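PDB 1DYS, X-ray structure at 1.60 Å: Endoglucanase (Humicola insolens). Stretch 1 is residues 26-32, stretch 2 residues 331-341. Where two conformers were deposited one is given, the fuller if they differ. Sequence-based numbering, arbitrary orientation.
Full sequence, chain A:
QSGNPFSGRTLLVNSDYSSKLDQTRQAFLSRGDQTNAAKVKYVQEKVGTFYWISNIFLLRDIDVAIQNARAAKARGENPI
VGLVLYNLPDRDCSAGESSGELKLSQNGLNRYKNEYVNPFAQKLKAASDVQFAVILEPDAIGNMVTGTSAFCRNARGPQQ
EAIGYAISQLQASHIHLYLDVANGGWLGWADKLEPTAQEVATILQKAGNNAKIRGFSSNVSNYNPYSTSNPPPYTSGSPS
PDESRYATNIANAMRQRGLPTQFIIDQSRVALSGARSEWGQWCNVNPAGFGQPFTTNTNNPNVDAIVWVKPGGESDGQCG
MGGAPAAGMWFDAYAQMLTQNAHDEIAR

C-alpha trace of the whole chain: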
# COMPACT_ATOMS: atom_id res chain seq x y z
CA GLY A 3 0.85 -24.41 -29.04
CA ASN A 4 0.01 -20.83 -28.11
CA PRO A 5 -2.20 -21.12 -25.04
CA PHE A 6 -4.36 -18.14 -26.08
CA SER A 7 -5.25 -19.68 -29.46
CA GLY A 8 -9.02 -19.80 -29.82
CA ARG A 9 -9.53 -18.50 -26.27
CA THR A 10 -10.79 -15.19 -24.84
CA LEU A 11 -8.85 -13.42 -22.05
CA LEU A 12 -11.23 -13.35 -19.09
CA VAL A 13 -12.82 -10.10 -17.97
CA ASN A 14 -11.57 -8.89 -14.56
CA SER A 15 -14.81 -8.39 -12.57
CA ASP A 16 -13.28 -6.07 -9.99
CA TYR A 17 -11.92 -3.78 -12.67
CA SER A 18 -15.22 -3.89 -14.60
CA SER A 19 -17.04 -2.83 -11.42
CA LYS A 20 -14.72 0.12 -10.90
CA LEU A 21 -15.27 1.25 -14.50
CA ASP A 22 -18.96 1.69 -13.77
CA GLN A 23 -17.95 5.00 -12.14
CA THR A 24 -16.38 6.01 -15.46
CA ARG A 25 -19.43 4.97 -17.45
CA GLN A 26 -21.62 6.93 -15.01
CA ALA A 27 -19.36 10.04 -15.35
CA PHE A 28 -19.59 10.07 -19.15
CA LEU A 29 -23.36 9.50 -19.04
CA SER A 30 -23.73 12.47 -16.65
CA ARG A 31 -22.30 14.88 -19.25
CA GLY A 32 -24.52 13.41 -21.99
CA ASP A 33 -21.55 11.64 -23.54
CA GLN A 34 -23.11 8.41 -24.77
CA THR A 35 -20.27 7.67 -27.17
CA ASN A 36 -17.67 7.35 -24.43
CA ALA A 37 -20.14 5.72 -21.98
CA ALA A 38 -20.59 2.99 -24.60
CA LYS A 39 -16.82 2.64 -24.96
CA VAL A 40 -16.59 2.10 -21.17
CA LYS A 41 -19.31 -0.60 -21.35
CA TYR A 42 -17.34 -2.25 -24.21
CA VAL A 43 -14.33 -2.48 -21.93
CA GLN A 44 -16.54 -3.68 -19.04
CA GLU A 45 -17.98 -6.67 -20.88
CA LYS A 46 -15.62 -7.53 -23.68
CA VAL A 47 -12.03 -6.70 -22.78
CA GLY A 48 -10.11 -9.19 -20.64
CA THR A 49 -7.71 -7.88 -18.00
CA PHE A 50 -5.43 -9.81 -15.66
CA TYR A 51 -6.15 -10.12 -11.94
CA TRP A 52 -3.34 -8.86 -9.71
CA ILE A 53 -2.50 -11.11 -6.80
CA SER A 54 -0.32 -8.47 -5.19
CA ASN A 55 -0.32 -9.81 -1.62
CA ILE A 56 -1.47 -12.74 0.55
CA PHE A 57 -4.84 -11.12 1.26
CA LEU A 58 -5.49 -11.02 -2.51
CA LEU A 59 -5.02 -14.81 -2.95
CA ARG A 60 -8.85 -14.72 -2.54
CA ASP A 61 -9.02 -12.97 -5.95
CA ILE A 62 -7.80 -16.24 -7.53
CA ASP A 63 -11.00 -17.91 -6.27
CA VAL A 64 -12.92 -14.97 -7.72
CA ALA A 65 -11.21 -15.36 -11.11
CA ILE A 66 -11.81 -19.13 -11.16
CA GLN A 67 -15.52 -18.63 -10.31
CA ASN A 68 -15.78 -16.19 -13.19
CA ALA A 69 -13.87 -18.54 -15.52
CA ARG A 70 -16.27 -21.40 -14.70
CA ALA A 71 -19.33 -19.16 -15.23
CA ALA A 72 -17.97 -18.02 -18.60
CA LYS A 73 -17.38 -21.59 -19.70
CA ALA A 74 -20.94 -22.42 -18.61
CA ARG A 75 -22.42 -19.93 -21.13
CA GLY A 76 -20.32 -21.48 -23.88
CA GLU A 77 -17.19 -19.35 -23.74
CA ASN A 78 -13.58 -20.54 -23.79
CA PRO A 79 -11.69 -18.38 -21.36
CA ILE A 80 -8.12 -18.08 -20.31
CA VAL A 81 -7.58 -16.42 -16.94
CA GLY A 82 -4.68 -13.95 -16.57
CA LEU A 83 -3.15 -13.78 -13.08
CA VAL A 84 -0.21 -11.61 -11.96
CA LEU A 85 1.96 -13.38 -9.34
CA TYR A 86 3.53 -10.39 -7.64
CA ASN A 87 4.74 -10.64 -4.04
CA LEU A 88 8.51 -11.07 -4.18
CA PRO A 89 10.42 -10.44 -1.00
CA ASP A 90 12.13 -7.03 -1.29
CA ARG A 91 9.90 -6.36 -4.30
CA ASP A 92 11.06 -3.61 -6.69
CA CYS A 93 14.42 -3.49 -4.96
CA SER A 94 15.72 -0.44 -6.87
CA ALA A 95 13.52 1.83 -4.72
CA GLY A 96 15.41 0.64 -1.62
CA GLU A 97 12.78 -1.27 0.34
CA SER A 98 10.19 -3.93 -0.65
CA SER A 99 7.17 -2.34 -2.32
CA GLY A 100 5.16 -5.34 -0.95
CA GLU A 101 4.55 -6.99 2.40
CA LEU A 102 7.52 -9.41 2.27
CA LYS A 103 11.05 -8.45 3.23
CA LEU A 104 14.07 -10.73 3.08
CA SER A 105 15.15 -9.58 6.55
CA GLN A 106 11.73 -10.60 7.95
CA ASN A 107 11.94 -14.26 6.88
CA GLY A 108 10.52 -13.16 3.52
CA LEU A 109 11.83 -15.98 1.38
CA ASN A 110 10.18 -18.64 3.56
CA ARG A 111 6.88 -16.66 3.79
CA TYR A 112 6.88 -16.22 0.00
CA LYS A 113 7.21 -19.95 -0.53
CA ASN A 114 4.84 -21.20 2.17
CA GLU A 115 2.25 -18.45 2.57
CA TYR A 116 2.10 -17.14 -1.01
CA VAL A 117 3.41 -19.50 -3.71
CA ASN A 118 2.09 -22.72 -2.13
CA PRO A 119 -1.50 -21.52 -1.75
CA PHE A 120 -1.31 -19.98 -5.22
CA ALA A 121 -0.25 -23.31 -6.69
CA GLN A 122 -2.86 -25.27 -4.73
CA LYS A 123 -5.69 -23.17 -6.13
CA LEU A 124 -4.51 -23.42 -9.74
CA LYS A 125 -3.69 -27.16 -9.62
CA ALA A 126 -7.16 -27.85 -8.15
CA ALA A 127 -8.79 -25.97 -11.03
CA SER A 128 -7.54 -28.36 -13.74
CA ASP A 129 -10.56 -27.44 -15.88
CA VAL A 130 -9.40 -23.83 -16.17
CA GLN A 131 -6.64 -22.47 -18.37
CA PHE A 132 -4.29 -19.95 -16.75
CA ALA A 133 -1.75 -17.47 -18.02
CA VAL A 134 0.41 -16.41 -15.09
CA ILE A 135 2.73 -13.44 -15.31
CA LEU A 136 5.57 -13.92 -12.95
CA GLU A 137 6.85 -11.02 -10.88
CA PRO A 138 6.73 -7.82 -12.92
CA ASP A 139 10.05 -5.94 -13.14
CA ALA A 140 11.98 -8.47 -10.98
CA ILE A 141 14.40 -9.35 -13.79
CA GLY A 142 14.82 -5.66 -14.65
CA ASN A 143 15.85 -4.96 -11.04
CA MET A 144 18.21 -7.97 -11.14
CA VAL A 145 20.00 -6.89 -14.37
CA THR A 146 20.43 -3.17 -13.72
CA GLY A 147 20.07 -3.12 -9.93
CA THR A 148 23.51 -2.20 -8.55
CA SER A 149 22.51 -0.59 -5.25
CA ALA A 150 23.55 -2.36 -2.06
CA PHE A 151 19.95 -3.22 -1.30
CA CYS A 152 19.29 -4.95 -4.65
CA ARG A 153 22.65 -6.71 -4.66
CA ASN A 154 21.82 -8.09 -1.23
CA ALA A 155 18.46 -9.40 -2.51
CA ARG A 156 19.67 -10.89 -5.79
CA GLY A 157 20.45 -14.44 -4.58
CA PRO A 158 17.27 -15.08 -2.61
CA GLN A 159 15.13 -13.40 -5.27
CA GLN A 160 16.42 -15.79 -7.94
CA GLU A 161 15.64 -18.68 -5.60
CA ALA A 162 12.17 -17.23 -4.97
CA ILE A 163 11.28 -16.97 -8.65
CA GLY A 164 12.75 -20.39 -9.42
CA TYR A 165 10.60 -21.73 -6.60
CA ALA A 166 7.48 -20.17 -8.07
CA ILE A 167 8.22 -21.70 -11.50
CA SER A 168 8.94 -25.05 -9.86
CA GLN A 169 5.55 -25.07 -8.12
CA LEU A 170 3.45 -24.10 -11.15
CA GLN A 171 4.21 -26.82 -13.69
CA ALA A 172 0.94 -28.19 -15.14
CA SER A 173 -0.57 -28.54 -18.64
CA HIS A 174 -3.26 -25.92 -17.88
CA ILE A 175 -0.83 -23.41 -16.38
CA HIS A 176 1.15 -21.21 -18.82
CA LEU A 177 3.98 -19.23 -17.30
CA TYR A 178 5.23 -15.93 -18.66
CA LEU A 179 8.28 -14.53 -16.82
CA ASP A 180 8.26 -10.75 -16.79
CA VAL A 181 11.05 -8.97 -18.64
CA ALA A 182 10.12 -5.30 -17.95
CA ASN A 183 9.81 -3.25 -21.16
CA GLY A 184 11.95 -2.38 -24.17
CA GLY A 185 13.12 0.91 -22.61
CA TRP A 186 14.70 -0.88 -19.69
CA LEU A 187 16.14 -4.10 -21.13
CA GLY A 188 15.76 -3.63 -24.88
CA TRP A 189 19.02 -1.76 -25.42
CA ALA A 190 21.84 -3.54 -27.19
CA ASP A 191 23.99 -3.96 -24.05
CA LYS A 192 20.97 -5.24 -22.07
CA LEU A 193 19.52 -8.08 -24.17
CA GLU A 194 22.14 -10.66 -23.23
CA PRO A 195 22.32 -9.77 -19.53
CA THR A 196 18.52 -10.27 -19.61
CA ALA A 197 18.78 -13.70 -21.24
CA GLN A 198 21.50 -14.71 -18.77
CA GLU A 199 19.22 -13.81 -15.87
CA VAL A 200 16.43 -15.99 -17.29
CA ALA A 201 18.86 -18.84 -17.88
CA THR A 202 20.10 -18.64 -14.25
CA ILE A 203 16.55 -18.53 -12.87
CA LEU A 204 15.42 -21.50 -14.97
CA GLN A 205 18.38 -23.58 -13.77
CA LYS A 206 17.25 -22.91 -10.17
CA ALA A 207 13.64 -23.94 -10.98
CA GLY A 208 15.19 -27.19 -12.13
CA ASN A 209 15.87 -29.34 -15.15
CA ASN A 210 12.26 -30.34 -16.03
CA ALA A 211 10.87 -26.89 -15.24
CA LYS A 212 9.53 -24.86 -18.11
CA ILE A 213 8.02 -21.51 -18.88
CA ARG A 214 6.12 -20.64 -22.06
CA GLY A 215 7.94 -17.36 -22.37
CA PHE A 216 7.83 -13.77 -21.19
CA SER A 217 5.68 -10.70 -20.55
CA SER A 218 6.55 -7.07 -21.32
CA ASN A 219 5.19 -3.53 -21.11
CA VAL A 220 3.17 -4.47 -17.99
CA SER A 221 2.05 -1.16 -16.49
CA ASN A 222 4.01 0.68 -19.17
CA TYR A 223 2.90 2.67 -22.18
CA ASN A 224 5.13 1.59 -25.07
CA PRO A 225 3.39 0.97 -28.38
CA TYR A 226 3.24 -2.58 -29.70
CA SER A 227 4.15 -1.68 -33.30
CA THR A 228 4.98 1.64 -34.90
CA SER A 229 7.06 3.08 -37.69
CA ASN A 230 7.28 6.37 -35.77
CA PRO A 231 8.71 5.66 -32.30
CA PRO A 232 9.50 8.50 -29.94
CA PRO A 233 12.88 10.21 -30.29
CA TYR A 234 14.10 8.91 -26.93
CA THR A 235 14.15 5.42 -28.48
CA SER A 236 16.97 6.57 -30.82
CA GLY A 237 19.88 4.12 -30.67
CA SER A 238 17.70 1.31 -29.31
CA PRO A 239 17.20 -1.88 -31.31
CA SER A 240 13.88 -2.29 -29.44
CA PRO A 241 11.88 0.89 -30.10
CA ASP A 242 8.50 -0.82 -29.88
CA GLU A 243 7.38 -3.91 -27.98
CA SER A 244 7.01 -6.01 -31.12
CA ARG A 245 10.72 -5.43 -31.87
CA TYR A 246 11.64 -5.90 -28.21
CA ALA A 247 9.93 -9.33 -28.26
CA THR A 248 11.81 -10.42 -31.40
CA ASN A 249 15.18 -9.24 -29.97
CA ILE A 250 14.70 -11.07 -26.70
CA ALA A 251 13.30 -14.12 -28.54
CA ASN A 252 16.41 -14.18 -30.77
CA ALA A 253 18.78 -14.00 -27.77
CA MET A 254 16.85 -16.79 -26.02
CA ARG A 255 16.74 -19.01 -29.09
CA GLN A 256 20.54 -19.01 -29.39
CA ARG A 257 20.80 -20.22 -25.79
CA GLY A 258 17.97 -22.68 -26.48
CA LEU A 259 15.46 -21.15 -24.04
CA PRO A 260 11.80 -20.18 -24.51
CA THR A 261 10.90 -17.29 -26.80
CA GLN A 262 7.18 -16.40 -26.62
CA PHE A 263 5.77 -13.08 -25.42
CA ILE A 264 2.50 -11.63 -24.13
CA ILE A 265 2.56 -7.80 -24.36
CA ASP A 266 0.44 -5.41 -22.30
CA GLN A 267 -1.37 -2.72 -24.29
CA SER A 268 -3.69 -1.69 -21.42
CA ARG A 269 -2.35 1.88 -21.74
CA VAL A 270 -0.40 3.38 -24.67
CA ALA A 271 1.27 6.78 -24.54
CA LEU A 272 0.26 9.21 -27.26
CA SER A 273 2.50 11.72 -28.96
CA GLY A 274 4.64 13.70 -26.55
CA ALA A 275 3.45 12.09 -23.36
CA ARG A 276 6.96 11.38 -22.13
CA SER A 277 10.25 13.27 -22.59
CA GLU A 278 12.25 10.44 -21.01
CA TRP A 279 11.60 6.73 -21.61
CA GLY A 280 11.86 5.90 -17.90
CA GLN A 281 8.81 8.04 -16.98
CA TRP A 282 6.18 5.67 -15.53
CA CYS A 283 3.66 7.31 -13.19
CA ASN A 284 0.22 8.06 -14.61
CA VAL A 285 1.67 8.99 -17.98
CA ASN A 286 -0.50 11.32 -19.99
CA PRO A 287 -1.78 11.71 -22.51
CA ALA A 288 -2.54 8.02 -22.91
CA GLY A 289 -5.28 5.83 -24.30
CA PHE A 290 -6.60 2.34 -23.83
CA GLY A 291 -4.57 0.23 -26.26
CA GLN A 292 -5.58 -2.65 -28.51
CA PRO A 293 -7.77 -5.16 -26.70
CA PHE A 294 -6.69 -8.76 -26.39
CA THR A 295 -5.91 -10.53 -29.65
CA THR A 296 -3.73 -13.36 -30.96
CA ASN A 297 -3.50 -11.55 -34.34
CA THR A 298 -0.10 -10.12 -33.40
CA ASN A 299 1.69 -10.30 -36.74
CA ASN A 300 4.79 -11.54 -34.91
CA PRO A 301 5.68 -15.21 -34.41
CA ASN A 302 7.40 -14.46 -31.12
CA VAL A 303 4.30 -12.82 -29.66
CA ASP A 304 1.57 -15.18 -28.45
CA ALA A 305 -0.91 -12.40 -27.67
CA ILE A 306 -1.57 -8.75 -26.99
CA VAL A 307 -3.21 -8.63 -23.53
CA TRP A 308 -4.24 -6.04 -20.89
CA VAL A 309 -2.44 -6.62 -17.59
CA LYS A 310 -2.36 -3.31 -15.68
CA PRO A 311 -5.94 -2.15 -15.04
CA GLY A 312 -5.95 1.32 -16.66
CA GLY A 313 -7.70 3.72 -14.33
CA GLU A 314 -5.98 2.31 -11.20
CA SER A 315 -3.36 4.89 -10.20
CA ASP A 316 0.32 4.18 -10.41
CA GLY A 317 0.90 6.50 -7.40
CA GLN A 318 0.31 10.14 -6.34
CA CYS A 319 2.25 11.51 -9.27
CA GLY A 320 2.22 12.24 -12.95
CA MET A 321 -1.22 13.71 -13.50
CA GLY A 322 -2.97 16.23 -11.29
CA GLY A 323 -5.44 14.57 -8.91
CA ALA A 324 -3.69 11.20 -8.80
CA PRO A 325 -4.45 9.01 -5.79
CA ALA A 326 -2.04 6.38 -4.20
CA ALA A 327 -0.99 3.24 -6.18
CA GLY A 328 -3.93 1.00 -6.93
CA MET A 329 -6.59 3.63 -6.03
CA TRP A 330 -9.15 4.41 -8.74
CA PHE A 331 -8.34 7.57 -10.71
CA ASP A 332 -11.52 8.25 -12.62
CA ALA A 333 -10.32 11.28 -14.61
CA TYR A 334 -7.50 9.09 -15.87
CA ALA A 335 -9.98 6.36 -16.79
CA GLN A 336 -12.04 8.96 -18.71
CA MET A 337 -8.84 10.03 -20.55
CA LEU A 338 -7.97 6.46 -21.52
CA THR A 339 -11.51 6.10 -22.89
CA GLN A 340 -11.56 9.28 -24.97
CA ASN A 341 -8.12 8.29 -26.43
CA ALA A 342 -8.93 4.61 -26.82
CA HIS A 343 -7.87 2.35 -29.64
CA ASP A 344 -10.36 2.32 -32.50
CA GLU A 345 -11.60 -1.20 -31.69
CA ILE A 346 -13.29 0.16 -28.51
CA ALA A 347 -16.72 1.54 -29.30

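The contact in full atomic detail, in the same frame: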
# COMPACT_ATOMS: atom_id res chain seq x y z
N GLN A 26 -20.70 5.91 -15.56
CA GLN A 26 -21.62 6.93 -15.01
C GLN A 26 -21.16 8.36 -15.27
O GLN A 26 -21.98 9.24 -15.60
CB GLN A 26 -21.71 6.71 -13.49
CG GLN A 26 -22.45 5.41 -13.14
CD GLN A 26 -22.26 5.01 -11.70
OE1 GLN A 26 -22.48 3.88 -11.27
NE2 GLN A 26 -21.80 5.92 -10.85
N ALA A 27 -19.87 8.69 -15.14
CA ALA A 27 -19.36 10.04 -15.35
C ALA A 27 -19.61 10.54 -16.76
O ALA A 27 -20.12 11.65 -16.99
CB ALA A 27 -17.88 10.13 -15.00
N PHE A 28 -19.34 9.71 -17.77
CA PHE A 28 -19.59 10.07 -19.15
C PHE A 28 -21.09 10.27 -19.36
O PHE A 28 -21.48 11.31 -19.90
CB PHE A 28 -19.07 9.01 -20.12
CG PHE A 28 -17.60 9.12 -20.40
CD1 PHE A 28 -17.01 10.30 -20.83
CD2 PHE A 28 -16.81 8.00 -20.16
CE1 PHE A 28 -15.65 10.36 -21.07
CE2 PHE A 28 -15.44 8.07 -20.42
CZ PHE A 28 -14.87 9.22 -20.87
N LEU A 29 -21.92 9.34 -18.88
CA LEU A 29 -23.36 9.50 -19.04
C LEU A 29 -23.84 10.84 -18.49
O LEU A 29 -24.58 11.58 -19.17
CB LEU A 29 -24.11 8.39 -18.33
CG LEU A 29 -24.58 7.13 -19.00
CD1 LEU A 29 -25.53 6.38 -18.10
CD2 LEU A 29 -25.14 7.37 -20.38
N SER A 30 -23.37 11.23 -17.32
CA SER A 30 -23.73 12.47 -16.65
C SER A 30 -23.39 13.77 -17.33
O SER A 30 -23.74 14.88 -16.90
CB SER A 30 -23.10 12.42 -15.25
OG SER A 30 -23.65 11.30 -14.55
N ARG A 31 -22.65 13.74 -18.42
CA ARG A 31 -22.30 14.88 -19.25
C ARG A 31 -22.94 14.69 -20.63
O ARG A 31 -22.58 15.37 -21.58
CB ARG A 31 -20.80 15.08 -19.36
CG ARG A 31 -20.18 15.23 -17.97
CD ARG A 31 -18.74 15.66 -18.10
NE ARG A 31 -17.96 14.82 -19.01
CZ ARG A 31 -17.03 13.99 -18.51
NH1 ARG A 31 -16.85 13.91 -17.19
NH2 ARG A 31 -16.32 13.25 -19.35
N GLY A 32 -23.83 13.71 -20.74
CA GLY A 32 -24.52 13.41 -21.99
C GLY A 32 -23.65 12.73 -23.04
O GLY A 32 -24.05 12.57 -24.20
N PHE A 331 -8.65 6.22 -10.25
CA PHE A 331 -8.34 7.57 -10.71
C PHE A 331 -9.27 7.82 -11.90
O PHE A 331 -8.85 7.60 -13.05
CB PHE A 331 -6.86 7.63 -11.08
CG PHE A 331 -6.30 8.98 -11.48
CD1 PHE A 331 -7.07 10.13 -11.43
CD2 PHE A 331 -4.98 9.09 -11.87
CE1 PHE A 331 -6.55 11.37 -11.78
CE2 PHE A 331 -4.44 10.31 -12.24
CZ PHE A 331 -5.23 11.44 -12.19
N ASP A 332 -10.51 8.21 -11.56
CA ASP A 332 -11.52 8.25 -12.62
C ASP A 332 -11.26 9.24 -13.73
O ASP A 332 -11.58 8.91 -14.88
CB ASP A 332 -12.90 8.39 -11.98
CG ASP A 332 -13.98 7.97 -12.96
OD1 ASP A 332 -14.04 6.75 -13.21
OD2 ASP A 332 -14.74 8.85 -13.44
N ALA A 333 -10.62 10.40 -13.49
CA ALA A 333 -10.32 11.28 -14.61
C ALA A 333 -9.33 10.62 -15.59
O ALA A 333 -9.35 10.92 -16.78
CB ALA A 333 -9.73 12.58 -14.07
N TYR A 334 -8.45 9.80 -15.02
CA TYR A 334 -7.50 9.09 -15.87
C TYR A 334 -8.23 8.04 -16.71
O TYR A 334 -7.89 7.92 -17.90
CB TYR A 334 -6.38 8.52 -15.02
CG TYR A 334 -5.17 8.10 -15.80
CD1 TYR A 334 -5.18 6.87 -16.46
CD2 TYR A 334 -4.03 8.86 -15.90
CE1 TYR A 334 -4.08 6.43 -17.18
CE2 TYR A 334 -2.92 8.45 -16.61
CZ TYR A 334 -2.96 7.22 -17.25
OH TYR A 334 -1.87 6.82 -17.97
N ALA A 335 -9.16 7.32 -16.08
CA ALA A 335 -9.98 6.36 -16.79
C ALA A 335 -10.81 7.04 -17.89
O ALA A 335 -10.83 6.52 -19.01
CB ALA A 335 -10.92 5.63 -15.85
N GLN A 336 -11.33 8.22 -17.65
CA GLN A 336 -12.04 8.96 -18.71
C GLN A 336 -11.07 9.30 -19.82
O GLN A 336 -11.36 9.10 -21.02
CB GLN A 336 -12.71 10.22 -18.10
CG GLN A 336 -13.84 9.86 -17.16
CD GLN A 336 -14.39 11.13 -16.52
OE1 GLN A 336 -14.70 12.07 -17.28
NE2 GLN A 336 -14.47 11.18 -15.20
N MET A 337 -9.84 9.74 -19.55
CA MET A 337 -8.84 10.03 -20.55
C MET A 337 -8.50 8.83 -21.41
O MET A 337 -8.42 8.85 -22.65
CB MET A 337 -7.58 10.65 -19.92
CG MET A 337 -6.41 10.72 -20.88
SD MET A 337 -4.77 10.84 -20.13
CE MET A 337 -4.69 9.16 -19.47
N LEU A 338 -8.32 7.66 -20.75
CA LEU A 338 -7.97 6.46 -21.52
C LEU A 338 -9.14 6.12 -22.48
O LEU A 338 -8.86 5.58 -23.55
CB LEU A 338 -7.72 5.25 -20.63
CG LEU A 338 -6.43 5.32 -19.77
CD1 LEU A 338 -6.53 4.21 -18.74
CD2 LEU A 338 -5.16 5.28 -20.59
N THR A 339 -10.35 6.44 -22.06
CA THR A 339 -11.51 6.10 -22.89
C THR A 339 -11.59 7.04 -24.08
O THR A 339 -11.68 6.57 -25.21
CB THR A 339 -12.79 6.26 -22.06
OG1 THR A 339 -12.80 5.40 -20.90
CG2 THR A 339 -14.00 5.85 -22.90
N GLN A 340 -11.59 8.34 -23.83
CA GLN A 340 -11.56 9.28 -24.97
C GLN A 340 -10.43 9.03 -25.94
O GLN A 340 -10.57 9.32 -27.14
CB GLN A 340 -11.43 10.72 -24.44
CG GLN A 340 -12.50 11.15 -23.48
CD GLN A 340 -12.27 12.50 -22.82
OE1 GLN A 340 -12.84 13.49 -23.26
NE2 GLN A 340 -11.46 12.54 -21.78
N ASN A 341 -9.24 8.55 -25.54
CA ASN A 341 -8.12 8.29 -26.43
C ASN A 341 -7.97 6.81 -26.79
O ASN A 341 -6.93 6.44 -27.35
CB ASN A 341 -6.81 8.76 -25.80
CG ASN A 341 -6.81 10.28 -25.71
OD1 ASN A 341 -6.62 10.98 -26.71
ND2 ASN A 341 -7.01 10.79 -24.51

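This is a small contact, 271 Å² summed over both sides, in which one side chain, Gln336 on the 332-340 helix, meets an aromatic ring, a methyl and a guanidinium from a stretch more than 300 residues earlier in the chain.

Gln336 points its CA-to-CB bond toward the other stretch, and with chi1 m and chi2 t its extended chain carries the amide out to the polar partners. Gln336 OE1 accepts two hydrogen bonds, from Arg31 NH1 at 2.8 Å and Arg31 NH2 at 2.9 Å. The oxygen lies at the edge of the guanidinium, near its plane, so a single acceptor is gripped by both terminal nitrogens, with bent angles of 144° and 142°. The other end of the amide is held within its own helix: Gln336 NE2 donates to Asp332 OD2 at 2.9 Å, one turn earlier. This bond and the arginine pair agree on which way the amide faces. Ala27 packs its methyl against the same pair, with CB 3.6 Å from Gln336 NE2 and 3.7 Å from Asp332 OD2.

Most of the apolar packing comes from Phe28, which gives up more area than any other residue here, 92 Å². Its CA-to-CB bond runs sideways, but the ring reaches across to the helix, bringing Phe28 CZ within 3.5 Å of Gln336 O. Gln336 CG sits over one face of the Phe28 ring, 4.3 Å from its centroid and 26° off the normal, a CH-pi contact using the glutamine's aliphatic part. One turn along, Phe28 CE2 meets Thr339 CB at 3.6 Å, while Gln340 CG lies 4.0 Å from Phe28 CZ. Thr339 OG1 bonds back to Ala335 O at 3.0 Å, satisfied within the helix.

The rule is economical: a long amide side chain offers its methylenes to a ring and its oxygen to an arginine, while a helix neighbour accepts from its nitrogen.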